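Local atomic coordinates of transglutaminase elicitor (Phytophthora sojae, PDB entry 3TW5), a protein that probably catalyses the cross-linking of glutamine and lysine side chains of proteins and acts as an elicitor of plant innate immunity. Residues Ser128-Ser132 against Trp231-Val235; Asp199-Phe205 against His329-Leu333; Phe238-Thr244 against Val271-Leu277; Tyr261-Ala267 against Ile317-Trp321. The protein carries 1 engineered substitution. One frame throughout, in Å; residues are numbered along the deposited sequence.

Interaction 1: Ser128-Ser132 against Trp231-Val235; sequences SHAWS and WNQPV. Engineered in segment 128-132: Ser-128 (natural residue Cys).
Residues 128-132 form the first turn of helix 128-137. Asn-232 to Val-235 run as an extended strand nearly parallel to it, at 15°, with axes 6.9 Å apart. Ser-128 CA lies 5.2 Å from Asn-232 CA, and Ser-132 CA 4.8 Å from Pro-234 CA. Ser-132 N bonds to Ser-128 O (3.2 Å). Ser-128 is engineered, a cysteine in nature. Ser-128 OG, in the p rotamer, accepts a weak hydrogen bond from Asn-232 N (3.3 Å). Ser-132, in m, turns OG back to Ser-128 O (2.7 Å). Pro-234 CD makes a CH-pi contact 3.9 Å from the centroid of the six-membered ring of Trp-131 (t). Asn-232 (m) points toward the helix, its CG 3.8 Å from His-129 CA and its OD1 bonded to Trp-334 NE1. A cysteine at this helix start, packed on a sheet, is consistent with the papain-like nucleophile of clan CA. His-129 NE2 bonds to Asp-166. Helix 154-167 touches Ala-130 and Trp-131, while strand 221-223 pairs with Gln-233 and strand 269-280 with Pro-234.

Interaction 2: Asp199-Phe205 against His329-Leu333; sequences DLNPAYF and HPDFL
An extended lead-in, 199-201, turns into helix 202-215 and faces the irregular segment 329-332, which enters strand 333-336 at Leu-333. Asp-199 CA and Asp-331 CA are 5.4 Å apart; the backbones diverge to 8.4 Å between Phe-205 CA and Leu-333 CA. Asn-201 is the N-cap, its OD1 accepting from Ala-203 N (2.9 Å). Leu-200, in t, is the main bump. Leu-200 CD2 fills a hollow lined by Pro-330 O (3.4 Å), Pro-330 CB (4.3 Å) and Leu-333 CD1 (3.8 Å). Leu-333 (m) reaches two t-rotamer rings: its CD2 is 4.4 Å from Tyr-204 CE2, its CD1 4.5 Å from the Phe-205 ring edge at CD1. Phe-205 CE1 touches Pro-330 CG (4.1 Å). The His-329 ring edge meets the backbone, CE1 3.3 Å from Leu-200 N. No hydrogen bond crosses; this is mainly apolar packing of the helix start and lead-in against the loop. Trp-321 of strand 316-321 stacks on His-329, helix 5-15 covers Tyr-204, and Tyr-304 of strand 299-310 meets Phe-205 edge-to-face.

Interaction 3: Phe238-Thr244 against Val271-Leu277; sequences FKVYEQT and VYVKSRL
Backbone hydrogen bonds define the pairing of strands 238-244 and 271-277, antiparallel at 154° with axes 4.5 Å apart. Lys-239 N gives to Arg-276 O (3.0 Å), and Arg-276 N to Lys-239 O (2.8 Å). Thr-244 N gives to Tyr-272 O (2.9 Å), and Tyr-272 N to Thr-244 O (2.8 Å). Between them, Tyr-241 N (2.7 Å) and Glu-242 N (3.0 Å) both give to Lys-274 O, and Lys-274 N returns to Glu-242 O (3.0 Å). Non-hydrogen-bonded pairs are Phe-238/Leu-277, Val-240/Ser-275 and Gln-243/Val-273; Val-273 CA makes a CA-H...O contact to Glu-242 O (3.2 Å). Apolar contacts join Val-240 CG1 to Val-273 CG1 (4.0 Å) and Phe-238 CB to Leu-277 CD1 (4.3 Å), on the face covered by helix 202-215. On the other face, Tyr-241 CE1 lies 3.7 Å from Arg-276 CB, and Thr-244 OG1 bonds to Glu-242 OE2 (2.6 Å). There Tyr-303 receives Lys-274 and Arg-276 as cation-pi partners. Tyr-241 (-95/-25) and Glu-242, both opposite Lys-274, form a classic beta bulge in a long antiparallel sheet.

Interaction 4: Tyr261-Ala267 against Ile317-Trp321; sequences YPWNAAA and IGGEW
An Asx turn inside a type I beta turn shapes this surface contact, where the connection from helix 248-256 to strand 269-280 lies along strand 316-321. The type I turn runs from Asn-264 to Ala-267, closed by Ala-267 N to Asn-264 O (3.2 Å). Asn-264, in t, also accepts through OD1 from Ala-266 N (2.9 Å), which makes the Asx turn. Residues 317-321 are extended, apart from the bent backbone at Ile-317 (-117/-6). The backbones stay well apart: Trp-263 CA to Glu-320 CA 7.9 Å, Asn-264 CA to Gly-318 CA 7.7 Å, Ala-267 CA to Ile-317 CA 7.3 Å. Side chains bridge the gap without any hydrogen bond between the segments. Ile-317, p then t, sends CD1 to the turn, 3.6 Å from Asn-264 ND2, 3.8 Å from Ala-267 CA and 4.2 Å from Ala-266 CB. Gly-318 adds no side chain where a CB would crowd Asn-264. Polar ends find partners nearby: Tyr-261 OH and Asn-264 ND2 both bond to Glu-309 on strand 299-310, and Glu-320 OE2 bonds to the Glu-1 N. Tyr-261 OH also packs on Glu-320 CG (3.6 Å). Glu-320, in m,m, lies over a face of the Trp-263 indole, with CG making a CH-pi contact 4.2 Å from the centroid of the Trp-263 five-membered ring.

In the fold
Interactions 1, 3 and 4 reach one antiparallel sheet; interaction 2 packs on the entry to its strand 333-336. Interactions 1 and 3 share strand 232-246, their centres 24 Å apart. Interaction 2 lies between 1 and 4 (centres 32 Å apart), 16 Å from 1 and 15 Å from both 3 and 4. Phe-205 packs on Phe-238 and Leu-277, and Leu-200 O meets Trp-321 NE1, so the start of helix 202-215 and its lead-in touch interactions 3 and 4. Interaction 1 closes before 3 and 4 open; both are nested within interaction 2. The sheet runs from the strand end that meets helix 128-137, near the chain's centre, to the surface turn of interaction 4.

Interaction 1: Ser128-Ser132 against Trp231-Val235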
# COMPACT_ATOMS: atom_id res chain seq x y z
N SER A 128 3.62 1.67 -6.16
CA SER A 128 2.67 1.12 -5.19
C SER A 128 2.65 1.95 -3.91
O SER A 128 1.61 2.07 -3.26
CB SER A 128 3.02 -0.34 -4.85
OG SER A 128 4.25 -0.42 -4.16
N HIS A 129 3.80 2.53 -3.59
CA HIS A 129 3.97 3.43 -2.44
C HIS A 129 3.18 4.73 -2.62
O HIS A 129 2.91 5.43 -1.65
CB HIS A 129 5.44 3.76 -2.25
CG HIS A 129 6.07 4.42 -3.44
ND1 HIS A 129 6.72 3.72 -4.43
CD2 HIS A 129 6.11 5.73 -3.81
CE1 HIS A 129 7.16 4.57 -5.35
NE2 HIS A 129 6.80 5.79 -5.00
N ALA A 130 2.84 5.03 -3.87
CA ALA A 130 2.11 6.25 -4.21
C ALA A 130 0.61 6.00 -4.38
O ALA A 130 -0.21 6.83 -3.98
CB ALA A 130 2.68 6.87 -5.46
N TRP A 131 0.26 4.86 -4.98
CA TRP A 131 -1.13 4.46 -5.17
C TRP A 131 -1.85 4.22 -3.84
O TRP A 131 -2.98 4.68 -3.64
CB TRP A 131 -1.23 3.22 -6.06
CG TRP A 131 -2.44 2.38 -5.78
CD1 TRP A 131 -3.75 2.73 -5.98
CD2 TRP A 131 -2.46 1.05 -5.25
NE1 TRP A 131 -4.58 1.70 -5.59
CE2 TRP A 131 -3.81 0.66 -5.15
CE3 TRP A 131 -1.46 0.15 -4.86
CZ2 TRP A 131 -4.19 -0.60 -4.67
CZ3 TRP A 131 -1.84 -1.10 -4.38
CH2 TRP A 131 -3.19 -1.47 -4.29
N SER A 132 -1.18 3.50 -2.93
CA SER A 132 -1.77 3.12 -1.64
C SER A 132 -2.32 4.31 -0.83
O SER A 132 -3.49 4.28 -0.44
CB SER A 132 -0.78 2.31 -0.81
OG SER A 132 -0.29 1.21 -1.55
N TRP A 231 6.53 -4.17 -1.35
CA TRP A 231 5.18 -4.02 -1.88
C TRP A 231 4.30 -3.23 -0.92
O TRP A 231 4.25 -3.54 0.26
CB TRP A 231 4.54 -5.37 -2.18
CG TRP A 231 4.81 -5.88 -3.56
CD1 TRP A 231 5.53 -6.99 -3.90
CD2 TRP A 231 4.36 -5.29 -4.79
NE1 TRP A 231 5.56 -7.14 -5.27
CE2 TRP A 231 4.85 -6.11 -5.84
CE3 TRP A 231 3.60 -4.16 -5.11
CZ2 TRP A 231 4.61 -5.82 -7.19
CZ3 TRP A 231 3.36 -3.88 -6.45
CH2 TRP A 231 3.86 -4.71 -7.47
N ASN A 232 3.61 -2.22 -1.44
CA ASN A 232 2.70 -1.42 -0.64
C ASN A 232 1.25 -1.65 -1.03
O ASN A 232 0.90 -1.61 -2.21
CB ASN A 232 3.03 0.07 -0.75
CG ASN A 232 4.35 0.42 -0.10
OD1 ASN A 232 4.39 0.90 1.03
ND2 ASN A 232 5.45 0.19 -0.82
N GLN A 233 0.41 -1.92 -0.03
CA GLN A 233 -1.02 -2.13 -0.24
C GLN A 233 -1.79 -1.35 0.83
O GLN A 233 -1.39 -1.35 1.99
CB GLN A 233 -1.39 -3.61 -0.14
CG GLN A 233 -0.41 -4.61 -0.76
CD GLN A 233 -0.44 -4.63 -2.28
OE1 GLN A 233 -1.47 -4.36 -2.90
NE2 GLN A 233 0.69 -4.96 -2.89
N PRO A 234 -2.88 -0.67 0.43
CA PRO A 234 -3.73 -0.01 1.43
C PRO A 234 -4.62 -1.03 2.14
O PRO A 234 -5.25 -1.87 1.49
CB PRO A 234 -4.57 0.95 0.59
CG PRO A 234 -4.66 0.30 -0.74
CD PRO A 234 -3.38 -0.47 -0.94
N VAL A 235 -4.66 -0.96 3.47
CA VAL A 235 -5.44 -1.91 4.26
C VAL A 235 -6.93 -1.55 4.28
O VAL A 235 -7.29 -0.38 4.40
CB VAL A 235 -4.86 -2.05 5.70
CG1 VAL A 235 -5.78 -2.89 6.59
CG2 VAL A 235 -3.48 -2.67 5.65

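Interaction 2: Asp199-Phe205 against His329-Leu333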
# COMPACT_ATOMS: atom_id res chain seq x y z
N ASP A 199 11.61 -6.99 10.26
CA ASP A 199 10.82 -7.57 11.35
C ASP A 199 9.99 -6.53 12.11
O ASP A 199 10.35 -5.35 12.19
CB ASP A 199 11.72 -8.37 12.32
CG ASP A 199 12.93 -7.57 12.79
OD1 ASP A 199 12.75 -6.53 13.47
OD2 ASP A 199 14.07 -8.00 12.50
N LEU A 200 8.87 -7.00 12.67
CA LEU A 200 7.87 -6.15 13.30
C LEU A 200 7.25 -6.95 14.43
O LEU A 200 6.75 -8.06 14.21
CB LEU A 200 6.81 -5.78 12.27
CG LEU A 200 5.61 -4.90 12.64
CD1 LEU A 200 5.96 -3.43 12.50
CD2 LEU A 200 4.43 -5.24 11.76
N ASN A 201 7.28 -6.40 15.64
CA ASN A 201 6.73 -7.08 16.81
C ASN A 201 5.23 -7.34 16.65
O ASN A 201 4.47 -6.43 16.31
CB ASN A 201 7.00 -6.27 18.09
CG ASN A 201 6.91 -7.11 19.35
OD1 ASN A 201 5.89 -7.74 19.62
ND2 ASN A 201 7.98 -7.13 20.13
N PRO A 202 4.79 -8.60 16.88
CA PRO A 202 3.37 -8.94 16.73
C PRO A 202 2.48 -8.25 17.76
O PRO A 202 1.29 -8.04 17.50
CB PRO A 202 3.35 -10.46 16.91
CG PRO A 202 4.60 -10.78 17.62
CD PRO A 202 5.61 -9.78 17.18
N ALA A 203 3.05 -7.90 18.92
CA ALA A 203 2.35 -7.08 19.90
C ALA A 203 2.00 -5.74 19.27
O ALA A 203 0.84 -5.31 19.31
CB ALA A 203 3.20 -6.87 21.14
N TYR A 204 2.99 -5.11 18.65
CA TYR A 204 2.76 -3.85 17.97
C TYR A 204 1.75 -4.01 16.83
O TYR A 204 0.84 -3.21 16.69
CB TYR A 204 4.07 -3.20 17.47
CG TYR A 204 3.79 -1.97 16.65
CD1 TYR A 204 3.30 -0.81 17.26
CD2 TYR A 204 3.95 -1.97 15.27
CE1 TYR A 204 3.00 0.31 16.52
CE2 TYR A 204 3.65 -0.84 14.52
CZ TYR A 204 3.18 0.29 15.15
OH TYR A 204 2.88 1.41 14.41
N PHE A 205 1.92 -5.07 16.03
CA PHE A 205 1.00 -5.34 14.93
C PHE A 205 -0.46 -5.36 15.39
O PHE A 205 -1.30 -4.66 14.82
CB PHE A 205 1.37 -6.66 14.22
CG PHE A 205 0.38 -7.08 13.17
CD1 PHE A 205 0.33 -6.43 11.94
CD2 PHE A 205 -0.49 -8.14 13.40
CE1 PHE A 205 -0.59 -6.82 10.96
CE2 PHE A 205 -1.41 -8.53 12.43
CZ PHE A 205 -1.46 -7.87 11.21
N HIS A 329 5.31 -12.09 7.62
CA HIS A 329 4.59 -11.04 8.34
C HIS A 329 5.01 -9.66 7.83
O HIS A 329 6.15 -9.50 7.37
CB HIS A 329 4.82 -11.16 9.86
CG HIS A 329 6.23 -10.92 10.29
ND1 HIS A 329 6.69 -9.67 10.66
CD2 HIS A 329 7.29 -11.76 10.41
CE1 HIS A 329 7.96 -9.75 11.00
NE2 HIS A 329 8.35 -11.01 10.85
N PRO A 330 4.11 -8.66 7.91
CA PRO A 330 4.39 -7.32 7.39
C PRO A 330 5.68 -6.70 7.95
O PRO A 330 5.93 -6.78 9.15
CB PRO A 330 3.18 -6.50 7.84
CG PRO A 330 2.09 -7.50 7.96
CD PRO A 330 2.75 -8.74 8.47
N ASP A 331 6.48 -6.11 7.07
CA ASP A 331 7.74 -5.48 7.45
C ASP A 331 7.53 -4.15 8.16
O ASP A 331 8.22 -3.84 9.14
CB ASP A 331 8.66 -5.30 6.24
CG ASP A 331 9.47 -6.55 5.92
OD1 ASP A 331 9.90 -7.26 6.86
OD2 ASP A 331 9.69 -6.83 4.72
N PHE A 332 6.58 -3.36 7.67
CA PHE A 332 6.29 -2.04 8.24
C PHE A 332 4.84 -1.59 8.02
O PHE A 332 4.14 -2.12 7.15
CB PHE A 332 7.25 -0.98 7.68
CG PHE A 332 7.40 -1.02 6.18
CD1 PHE A 332 6.42 -0.49 5.35
CD2 PHE A 332 8.55 -1.56 5.61
CE1 PHE A 332 6.56 -0.52 3.96
CE2 PHE A 332 8.70 -1.60 4.22
CZ PHE A 332 7.71 -1.07 3.39
N LEU A 333 4.41 -0.64 8.83
CA LEU A 333 3.09 -0.02 8.72
C LEU A 333 3.27 1.50 8.68
O LEU A 333 4.01 2.06 9.49
CB LEU A 333 2.22 -0.37 9.94
CG LEU A 333 1.38 -1.65 10.05
CD1 LEU A 333 2.18 -2.92 9.84
CD2 LEU A 333 0.69 -1.68 11.41

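Interaction 3: Phe238-Thr244 against Val271-Leu277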
# COMPACT_ATOMS: atom_id res chain seq x y z
N PHE A 238 -9.18 -5.46 9.49
CA PHE A 238 -8.48 -6.36 10.39
C PHE A 238 -9.50 -7.10 11.25
O PHE A 238 -10.33 -6.46 11.91
CB PHE A 238 -7.50 -5.56 11.26
CG PHE A 238 -6.92 -6.33 12.41
CD1 PHE A 238 -5.86 -7.21 12.22
CD2 PHE A 238 -7.42 -6.16 13.70
CE1 PHE A 238 -5.31 -7.91 13.29
CE2 PHE A 238 -6.87 -6.85 14.78
CZ PHE A 238 -5.82 -7.73 14.57
N LYS A 239 -9.44 -8.43 11.24
CA LYS A 239 -10.35 -9.24 12.04
C LYS A 239 -9.61 -10.31 12.85
O LYS A 239 -8.75 -11.01 12.31
CB LYS A 239 -11.43 -9.89 11.17
CG LYS A 239 -12.56 -10.52 11.97
CD LYS A 239 -13.61 -11.16 11.08
CE LYS A 239 -14.76 -11.69 11.93
NZ LYS A 239 -15.92 -12.14 11.11
N VAL A 240 -9.95 -10.40 14.13
CA VAL A 240 -9.43 -11.44 15.01
C VAL A 240 -10.33 -12.66 14.91
O VAL A 240 -11.53 -12.59 15.18
CB VAL A 240 -9.35 -10.96 16.48
CG1 VAL A 240 -8.78 -12.05 17.38
CG2 VAL A 240 -8.51 -9.69 16.59
N TYR A 241 -9.75 -13.79 14.50
CA TYR A 241 -10.50 -15.02 14.29
C TYR A 241 -10.47 -15.95 15.50
O TYR A 241 -11.38 -16.76 15.68
CB TYR A 241 -9.98 -15.75 13.05
CG TYR A 241 -10.56 -15.25 11.75
CD1 TYR A 241 -10.22 -13.99 11.24
CD2 TYR A 241 -11.44 -16.04 11.01
CE1 TYR A 241 -10.76 -13.53 10.04
CE2 TYR A 241 -11.97 -15.59 9.80
CZ TYR A 241 -11.63 -14.34 9.32
OH TYR A 241 -12.16 -13.90 8.13
N GLU A 242 -9.44 -15.83 16.33
CA GLU A 242 -9.30 -16.68 17.51
C GLU A 242 -8.44 -16.05 18.60
O GLU A 242 -7.35 -15.54 18.33
CB GLU A 242 -8.70 -18.04 17.11
CG GLU A 242 -8.79 -19.10 18.21
CD GLU A 242 -7.90 -20.30 17.96
OE1 GLU A 242 -7.91 -20.84 16.83
OE2 GLU A 242 -7.20 -20.71 18.90
N GLN A 243 -8.95 -16.08 19.82
CA GLN A 243 -8.17 -15.76 21.01
C GLN A 243 -8.27 -16.94 21.97
O GLN A 243 -9.37 -17.35 22.35
CB GLN A 243 -8.70 -14.50 21.70
CG GLN A 243 -8.43 -13.21 20.95
CD GLN A 243 -9.00 -12.00 21.65
OE1 GLN A 243 -8.70 -11.75 22.83
NE2 GLN A 243 -9.81 -11.23 20.94
N THR A 244 -7.12 -17.50 22.33
CA THR A 244 -7.06 -18.65 23.21
C THR A 244 -6.03 -18.40 24.30
O THR A 244 -4.83 -18.35 24.03
CB THR A 244 -6.72 -19.95 22.44
OG1 THR A 244 -7.69 -20.15 21.40
CG2 THR A 244 -6.73 -21.15 23.36
N VAL A 271 -1.62 -15.42 25.22
CA VAL A 271 -2.84 -15.58 24.43
C VAL A 271 -2.45 -15.89 22.99
O VAL A 271 -1.77 -15.09 22.34
CB VAL A 271 -3.76 -14.33 24.48
CG1 VAL A 271 -4.94 -14.49 23.53
CG2 VAL A 271 -4.26 -14.07 25.89
N TYR A 272 -2.86 -17.05 22.50
CA TYR A 272 -2.67 -17.40 21.10
C TYR A 272 -3.71 -16.67 20.27
O TYR A 272 -4.91 -16.79 20.52
CB TYR A 272 -2.79 -18.92 20.89
CG TYR A 272 -2.87 -19.33 19.43
CD1 TYR A 272 -1.71 -19.50 18.67
CD2 TYR A 272 -4.10 -19.56 18.81
CE1 TYR A 272 -1.78 -19.88 17.34
CE2 TYR A 272 -4.17 -19.94 17.48
CZ TYR A 272 -3.01 -20.09 16.75
OH TYR A 272 -3.08 -20.47 15.43
N VAL A 273 -3.24 -15.91 19.29
CA VAL A 273 -4.14 -15.15 18.44
C VAL A 273 -3.95 -15.55 16.98
O VAL A 273 -2.83 -15.68 16.49
CB VAL A 273 -3.94 -13.61 18.60
CG1 VAL A 273 -4.90 -12.83 17.71
CG2 VAL A 273 -4.12 -13.20 20.06
N LYS A 274 -5.08 -15.77 16.31
CA LYS A 274 -5.11 -15.91 14.87
C LYS A 274 -5.99 -14.79 14.33
O LYS A 274 -7.16 -14.68 14.70
CB LYS A 274 -5.68 -17.28 14.48
CG LYS A 274 -6.01 -17.43 12.99
CD LYS A 274 -6.62 -18.79 12.71
CE LYS A 274 -7.24 -18.85 11.33
NZ LYS A 274 -7.73 -20.21 11.02
N SER A 275 -5.40 -13.95 13.48
CA SER A 275 -6.10 -12.79 12.93
C SER A 275 -5.80 -12.65 11.44
O SER A 275 -4.81 -13.18 10.95
CB SER A 275 -5.70 -11.52 13.67
OG SER A 275 -4.30 -11.30 13.61
N ARG A 276 -6.67 -11.93 10.74
CA ARG A 276 -6.52 -11.72 9.31
C ARG A 276 -6.49 -10.24 8.95
O ARG A 276 -7.35 -9.47 9.37
CB ARG A 276 -7.61 -12.46 8.53
CG ARG A 276 -7.91 -11.90 7.14
CD ARG A 276 -8.86 -12.79 6.38
NE ARG A 276 -8.14 -13.77 5.58
CZ ARG A 276 -8.07 -13.75 4.25
NH1 ARG A 276 -8.71 -12.82 3.56
NH2 ARG A 276 -7.38 -14.69 3.61
N LEU A 277 -5.47 -9.86 8.19
CA LEU A 277 -5.37 -8.53 7.62
C LEU A 277 -5.92 -8.56 6.20
O LEU A 277 -5.66 -9.50 5.46
CB LEU A 277 -3.91 -8.06 7.63
CG LEU A 277 -3.62 -6.57 7.40
CD1 LEU A 277 -4.18 -5.72 8.52
CD2 LEU A 277 -2.12 -6.35 7.26

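Interaction 4: Tyr261-Ala267 against Ile317-Trp321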
# COMPACT_ATOMS: atom_id res chain seq x y z
N TYR A 261 8.67 -20.61 29.54
CA TYR A 261 8.62 -19.57 28.51
C TYR A 261 9.85 -18.66 28.60
O TYR A 261 10.04 -17.99 29.62
CB TYR A 261 7.33 -18.77 28.63
CG TYR A 261 7.07 -17.80 27.50
CD1 TYR A 261 6.62 -18.24 26.26
CD2 TYR A 261 7.26 -16.43 27.68
CE1 TYR A 261 6.38 -17.35 25.22
CE2 TYR A 261 7.02 -15.53 26.65
CZ TYR A 261 6.58 -16.00 25.42
OH TYR A 261 6.34 -15.12 24.40
N PRO A 262 10.67 -18.62 27.55
CA PRO A 262 11.95 -17.90 27.63
C PRO A 262 11.94 -16.45 27.13
O PRO A 262 12.81 -15.68 27.51
CB PRO A 262 12.86 -18.74 26.74
CG PRO A 262 11.93 -19.33 25.70
CD PRO A 262 10.54 -19.34 26.27
N TRP A 263 10.96 -16.09 26.31
CA TRP A 263 11.02 -14.86 25.51
C TRP A 263 10.74 -13.54 26.23
O TRP A 263 10.96 -12.47 25.67
CB TRP A 263 10.11 -14.99 24.28
CG TRP A 263 10.37 -16.24 23.50
CD1 TRP A 263 9.57 -17.34 23.44
CD2 TRP A 263 11.51 -16.53 22.68
NE1 TRP A 263 10.14 -18.30 22.63
CE2 TRP A 263 11.33 -17.82 22.15
CE3 TRP A 263 12.66 -15.81 22.33
CZ2 TRP A 263 12.26 -18.42 21.29
CZ3 TRP A 263 13.59 -16.40 21.48
CH2 TRP A 263 13.38 -17.69 20.96
N ASN A 264 10.25 -13.62 27.47
CA ASN A 264 9.95 -12.43 28.26
C ASN A 264 9.78 -12.76 29.74
O ASN A 264 8.77 -13.36 30.13
CB ASN A 264 8.70 -11.71 27.74
CG ASN A 264 8.51 -10.32 28.33
OD1 ASN A 264 9.08 -9.99 29.37
ND2 ASN A 264 7.71 -9.51 27.67
N ALA A 265 10.76 -12.36 30.55
CA ALA A 265 10.73 -12.61 31.99
C ALA A 265 9.51 -11.99 32.65
O ALA A 265 8.96 -12.54 33.60
CB ALA A 265 12.01 -12.09 32.63
N ALA A 266 9.08 -10.84 32.13
CA ALA A 266 7.99 -10.06 32.71
C ALA A 266 6.60 -10.57 32.32
O ALA A 266 5.59 -10.11 32.87
CB ALA A 266 8.14 -8.59 32.35
N ALA A 267 6.54 -11.50 31.36
CA ALA A 267 5.27 -12.04 30.87
C ALA A 267 4.61 -12.95 31.91
O ALA A 267 5.25 -13.87 32.43
CB ALA A 267 5.48 -12.79 29.56
N ILE A 317 2.23 -6.63 26.59
CA ILE A 317 3.58 -6.14 26.84
C ILE A 317 4.61 -6.71 25.86
O ILE A 317 5.78 -6.32 25.87
CB ILE A 317 4.04 -6.45 28.29
CG1 ILE A 317 3.99 -7.96 28.57
CG2 ILE A 317 3.21 -5.66 29.29
CD1 ILE A 317 4.90 -8.40 29.69
N GLY A 318 4.16 -7.62 25.00
CA GLY A 318 5.04 -8.29 24.05
C GLY A 318 4.35 -9.36 23.24
O GLY A 318 3.14 -9.54 23.33
N GLY A 319 5.14 -10.08 22.44
CA GLY A 319 4.60 -11.10 21.56
C GLY A 319 5.67 -11.90 20.84
O GLY A 319 6.86 -11.56 20.89
N GLU A 320 5.24 -12.97 20.18
CA GLU A 320 6.12 -13.82 19.36
C GLU A 320 5.34 -14.38 18.18
O GLU A 320 4.20 -14.83 18.34
CB GLU A 320 6.68 -14.98 20.19
CG GLU A 320 7.80 -14.61 21.17
CD GLU A 320 9.11 -14.26 20.47
OE1 GLU A 320 9.32 -14.67 19.31
OE2 GLU A 320 9.94 -13.56 21.10
N TRP A 321 5.94 -14.36 16.99
CA TRP A 321 5.33 -14.95 15.80
C TRP A 321 5.43 -16.48 15.85
O TRP A 321 6.44 -17.03 16.27
CB TRP A 321 6.00 -14.44 14.53
CG TRP A 321 5.90 -12.97 14.28
CD1 TRP A 321 6.89 -12.04 14.42
CD2 TRP A 321 4.74 -12.25 13.83
NE1 TRP A 321 6.42 -10.79 14.08
CE2 TRP A 321 5.11 -10.89 13.72
CE3 TRP A 321 3.43 -12.62 13.51
CZ2 TRP A 321 4.21 -9.90 13.31
CZ3 TRP A 321 2.53 -11.64 13.10
CH2 TRP A 321 2.93 -10.29 13.00